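Local structure of eukaryotic peptide chain release factor GTP-binding subunit (Schizosaccharomyces pombe, 1R5B) at residues A[147-158]-A[184-195]. The protein is a translation release factor subunit of the GTP-binding elongation factor Tu type, with a P-loop NTPase-like domain. Sequence-based numbering, arbitrary orientation.
Sequences IGVLVISARRGE and LVVVINKMDEPS
Val-149 and Val-187 meet on one face of two adjacent parallel strands, CG1 of Val-149 lying 3.7 Å from CG2 of Val-187, in the central sheet of the P-loop GTPase domain. Val-149 holds that methyl anti to its own nitrogen (chi1 -178°), beside the carbonyl carbon and on the side of Val-187. On the other face Leu-150 crosses Leu-184, and Ile-152 and Ile-188 lie under helix 200-218, both touching Leu-210. The strands 147-153 and 184-189 are twisted by 27° against each other, and alternating backbone bonds hold the register: Val-187 N gives to Leu-150 O, Ile-152 N to Val-187 O in a straight bond of 2.9 Å, and Asn-189 N to Ile-152 O. The other edge of strand 147-153 pairs with strand 42-50, which places this contact inside the sheet.

Just past strand 147-153, Ala-154 CB packs 3.6 Å from Ile-188 CG2, and Ala-154 N gives a more bent bond to Asn-189 O. A salt-bridge network follows. Glu-158 OE2 receives Lys-190 NZ at 2.7 Å on its syn lone pair, whereas Ser-153 OG donates to that same oxygen from above the carboxylate plane; Arg-155 NE adds a weak, bent third bond within a salt bridge. Lys-190 NZ also bonds to Asp-53 O. Although Arg-155 NH2 comes within 3.6 Å of Lys-190 NZ, the nearby carboxylates probably offset this. Glu-193 OE2 is 3.1 Å from Arg-155 NH2 but well out of the guanidinium plane, the carboxylate turned 75° from it, so charge alone attracts and no N-H points at the oxygen. At the outer, polar end, Arg-156 N reaches Ser-195 OG in a weak bond of 3.3 Å.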
loop_
_atom_site.group_PDB
_atom_site.type_symbol
_atom_site.label_atom_id
_atom_site.label_comp_id
_atom_site.label_asym_id
_atom_site.label_seq_id
_atom_site.Cartn_x
_atom_site.Cartn_y
_atom_site.Cartn_z
ATOM N N ILE A 147 -0.793 9.150 4.316
ATOM C CA ILE A 147 -0.460 8.978 5.720
ATOM C C ILE A 147 -0.216 10.349 6.341
ATOM O O ILE A 147 0.476 11.170 5.766
ATOM C CB ILE A 147 0.817 8.135 5.867
ATOM C CG1 ILE A 147 0.640 6.724 5.289
ATOM C CG2 ILE A 147 1.235 8.045 7.327
ATOM C CD1 ILE A 147 1.978 6.028 4.978
ATOM N N GLY A 148 -0.801 10.597 7.499
ATOM C CA GLY A 148 -0.577 11.811 8.258
ATOM C C GLY A 148 0.105 11.422 9.547
ATOM O O GLY A 148 -0.341 10.498 10.219
ATOM N N VAL A 149 1.217 12.078 9.855
ATOM C CA VAL A 149 1.961 11.812 11.076
ATOM C C VAL A 149 1.947 13.080 11.924
ATOM O O VAL A 149 2.500 14.105 11.515
ATOM C CB VAL A 149 3.414 11.410 10.795
ATOM C CG1 VAL A 149 4.139 11.105 12.115
ATOM C CG2 VAL A 149 3.481 10.185 9.872
ATOM N N LEU A 150 1.265 13.033 13.064
ATOM C CA LEU A 150 1.261 14.159 14.001
ATOM C C LEU A 150 2.413 13.946 14.979
ATOM O O LEU A 150 2.437 12.946 15.682
ATOM C CB LEU A 150 -0.084 14.247 14.734
ATOM C CG LEU A 150 -0.238 15.290 15.840
ATOM C CD1 LEU A 150 -0.112 16.684 15.281
ATOM C CD2 LEU A 150 -1.586 15.126 16.534
ATOM N N VAL A 151 3.375 14.870 15.003
ATOM C CA VAL A 151 4.547 14.754 15.879
ATOM C C VAL A 151 4.348 15.597 17.115
ATOM O O VAL A 151 4.157 16.804 17.022
ATOM C CB VAL A 151 5.836 15.170 15.160
ATOM C CG1 VAL A 151 7.057 14.779 15.975
ATOM C CG2 VAL A 151 5.903 14.511 13.769
ATOM N N ILE A 152 4.373 14.947 18.276
ATOM C CA ILE A 152 4.135 15.601 19.563
ATOM C C ILE A 152 5.372 15.479 20.453
ATOM O O ILE A 152 5.994 14.425 20.508
ATOM C CB ILE A 152 2.920 14.967 20.272
ATOM C CG1 ILE A 152 1.640 15.138 19.439
ATOM C CG2 ILE A 152 2.724 15.575 21.662
ATOM C CD1 ILE A 152 1.089 16.560 19.382
ATOM N N SER A 153 5.731 16.558 21.141
ATOM C CA SER A 153 6.834 16.523 22.088
ATOM C C SER A 153 6.373 15.928 23.409
ATOM O O SER A 153 5.326 16.309 23.934
ATOM C CB SER A 153 7.373 17.924 22.347
ATOM O OG SER A 153 8.293 17.905 23.424
ATOM N N ALA A 154 7.180 15.020 23.949
ATOM C CA ALA A 154 6.907 14.378 25.230
ATOM C C ALA A 154 7.562 15.125 26.388
ATOM O O ALA A 154 7.278 14.831 27.538
ATOM C CB ALA A 154 7.380 12.939 25.209
ATOM N N ARG A 155 8.443 16.075 26.090
ATOM C CA ARG A 155 9.092 16.884 27.125
ATOM C C ARG A 155 8.069 17.532 28.067
ATOM O O ARG A 155 7.048 18.039 27.616
ATOM C CB ARG A 155 9.950 17.972 26.476
ATOM C CG ARG A 155 10.760 18.843 27.456
ATOM C CD ARG A 155 11.062 20.247 26.941
ATOM N NE ARG A 155 11.711 20.216 25.626
ATOM C CZ ARG A 155 12.861 20.811 25.305
ATOM N NH1 ARG A 155 13.558 21.521 26.200
ATOM N NH2 ARG A 155 13.328 20.690 24.063
ATOM N N ARG A 156 8.344 17.513 29.368
ATOM C CA ARG A 156 7.476 18.180 30.338
ATOM C C ARG A 156 7.498 19.681 30.067
ATOM O O ARG A 156 8.550 20.245 29.746
ATOM C CB ARG A 156 7.928 17.878 31.777
ATOM C CG ARG A 156 7.769 16.407 32.169
ATOM C CD ARG A 156 7.996 16.088 33.651
ATOM N NE ARG A 156 8.053 14.639 33.839
ATOM C CZ ARG A 156 6.994 13.821 33.874
ATOM N NH1 ARG A 156 5.745 14.290 33.777
ATOM N NH2 ARG A 156 7.185 12.511 34.017
ATOM N N GLY A 157 6.338 20.323 30.193
ATOM C CA GLY A 157 6.179 21.715 29.787
ATOM C C GLY A 157 5.747 21.869 28.334
ATOM O O GLY A 157 4.722 22.478 28.062
ATOM N N GLU A 158 6.504 21.296 27.403
ATOM C CA GLU A 158 6.243 21.485 25.970
ATOM C C GLU A 158 4.965 20.768 25.499
ATOM O O GLU A 158 4.136 21.359 24.815
ATOM C CB GLU A 158 7.452 21.014 25.152
ATOM C CG GLU A 158 7.654 21.738 23.827
ATOM C CD GLU A 158 8.723 21.082 22.974
ATOM O OE1 GLU A 158 8.758 21.332 21.751
ATOM O OE2 GLU A 158 9.524 20.304 23.524
ATOM N N LEU A 184 -4.778 8.451 11.892
ATOM C CA LEU A 184 -3.691 9.328 12.250
ATOM C C LEU A 184 -2.587 8.528 12.923
ATOM O O LEU A 184 -2.843 7.782 13.855
ATOM C CB LEU A 184 -4.225 10.393 13.199
ATOM C CG LEU A 184 -3.337 11.577 13.524
ATOM C CD1 LEU A 184 -2.995 12.336 12.269
ATOM C CD2 LEU A 184 -4.068 12.487 14.490
ATOM N N VAL A 185 -1.370 8.678 12.431
ATOM C CA VAL A 185 -0.187 8.191 13.131
ATOM C C VAL A 185 0.344 9.328 14.016
ATOM O O VAL A 185 0.641 10.412 13.522
ATOM C CB VAL A 185 0.902 7.739 12.149
ATOM C CG1 VAL A 185 2.121 7.255 12.895
ATOM C CG2 VAL A 185 0.368 6.638 11.233
ATOM N N VAL A 186 0.439 9.074 15.316
ATOM C CA VAL A 186 0.852 10.070 16.287
ATOM C C VAL A 186 2.186 9.613 16.861
ATOM O O VAL A 186 2.263 8.577 17.528
ATOM C CB VAL A 186 -0.177 10.207 17.425
ATOM C CG1 VAL A 186 0.359 11.123 18.536
ATOM C CG2 VAL A 186 -1.471 10.728 16.906
ATOM N N VAL A 187 3.226 10.383 16.591
ATOM C CA VAL A 187 4.574 10.060 17.025
ATOM C C VAL A 187 4.915 10.888 18.282
ATOM O O VAL A 187 4.922 12.117 18.256
ATOM C CB VAL A 187 5.548 10.287 15.846
ATOM C CG1 VAL A 187 6.921 10.545 16.294
ATOM C CG2 VAL A 187 5.530 9.054 14.922
ATOM N N ILE A 188 5.127 10.202 19.399
ATOM C CA ILE A 188 5.510 10.852 20.634
ATOM C C ILE A 188 7.044 10.981 20.614
ATOM O O ILE A 188 7.754 9.994 20.823
ATOM C CB ILE A 188 5.045 10.029 21.871
ATOM C CG1 ILE A 188 3.532 9.751 21.851
ATOM C CG2 ILE A 188 5.437 10.742 23.167
ATOM C CD1 ILE A 188 2.675 10.948 21.862
ATOM N N ASN A 189 7.539 12.197 20.371
ATOM C CA ASN A 189 8.962 12.460 20.139
ATOM C C ASN A 189 9.689 12.891 21.419
ATOM O O ASN A 189 9.057 13.148 22.437
ATOM C CB ASN A 189 9.080 13.541 19.061
ATOM C CG ASN A 189 10.488 13.675 18.493
ATOM O OD1 ASN A 189 10.891 14.754 18.058
ATOM N ND2 ASN A 189 11.230 12.583 18.479
ATOM N N LYS A 190 11.018 12.945 21.355
ATOM C CA LYS A 190 11.872 13.392 22.459
ATOM C C LYS A 190 11.824 12.481 23.685
ATOM O O LYS A 190 11.974 12.944 24.813
ATOM C CB LYS A 190 11.550 14.838 22.862
ATOM C CG LYS A 190 11.418 15.809 21.694
ATOM C CD LYS A 190 11.476 17.246 22.194
ATOM C CE LYS A 190 11.687 18.257 21.082
ATOM N NZ LYS A 190 11.135 19.586 21.483
ATOM N N MET A 191 11.654 11.182 23.463
ATOM C CA MET A 191 11.600 10.220 24.561
ATOM C C MET A 191 12.944 10.105 25.313
ATOM O O MET A 191 12.974 9.684 26.465
ATOM C CB MET A 191 11.153 8.843 24.044
ATOM C CG MET A 191 9.714 8.791 23.511
ATOM S SD MET A 191 8.407 9.127 24.718
ATOM C CE MET A 191 8.690 7.981 25.910
ATOM N N ASP A 192 14.035 10.494 24.652
ATOM C CA ASP A 192 15.389 10.415 25.188
ATOM C C ASP A 192 15.745 11.544 26.168
ATOM O O ASP A 192 16.684 11.412 26.963
ATOM C CB ASP A 192 16.389 10.451 24.018
ATOM C CG ASP A 192 16.534 11.855 23.399
ATOM O OD1 ASP A 192 15.594 12.327 22.718
ATOM O OD2 ASP A 192 17.556 12.564 23.550
ATOM N N GLU A 193 15.009 12.651 26.095
ATOM C CA GLU A 193 15.352 13.882 26.817
ATOM C C GLU A 193 15.375 13.728 28.348
ATOM O O GLU A 193 14.802 12.798 28.881
ATOM C CB GLU A 193 14.381 15.001 26.417
ATOM C CG GLU A 193 14.756 15.712 25.121
ATOM C CD GLU A 193 14.234 17.141 25.048
ATOM O OE1 GLU A 193 13.621 17.625 26.026
ATOM O OE2 GLU A 193 14.442 17.792 24.000
ATOM N N PRO A 194 16.060 14.622 29.051
ATOM C CA PRO A 194 16.120 14.580 30.525
ATOM C C PRO A 194 14.782 14.352 31.272
ATOM O O PRO A 194 14.723 13.535 32.193
ATOM C CB PRO A 194 16.681 15.961 30.876
ATOM C CG PRO A 194 17.535 16.325 29.701
ATOM C CD PRO A 194 16.880 15.716 28.497
ATOM N N SER A 195 13.733 15.065 30.872
ATOM C CA SER A 195 12.449 15.049 31.581
ATOM C C SER A 195 11.640 13.783 31.299
ATOM O O SER A 195 10.764 13.397 32.080
ATOM C CB SER A 195 11.630 16.264 31.165
ATOM O OG SER A 195 11.374 16.232 29.773
#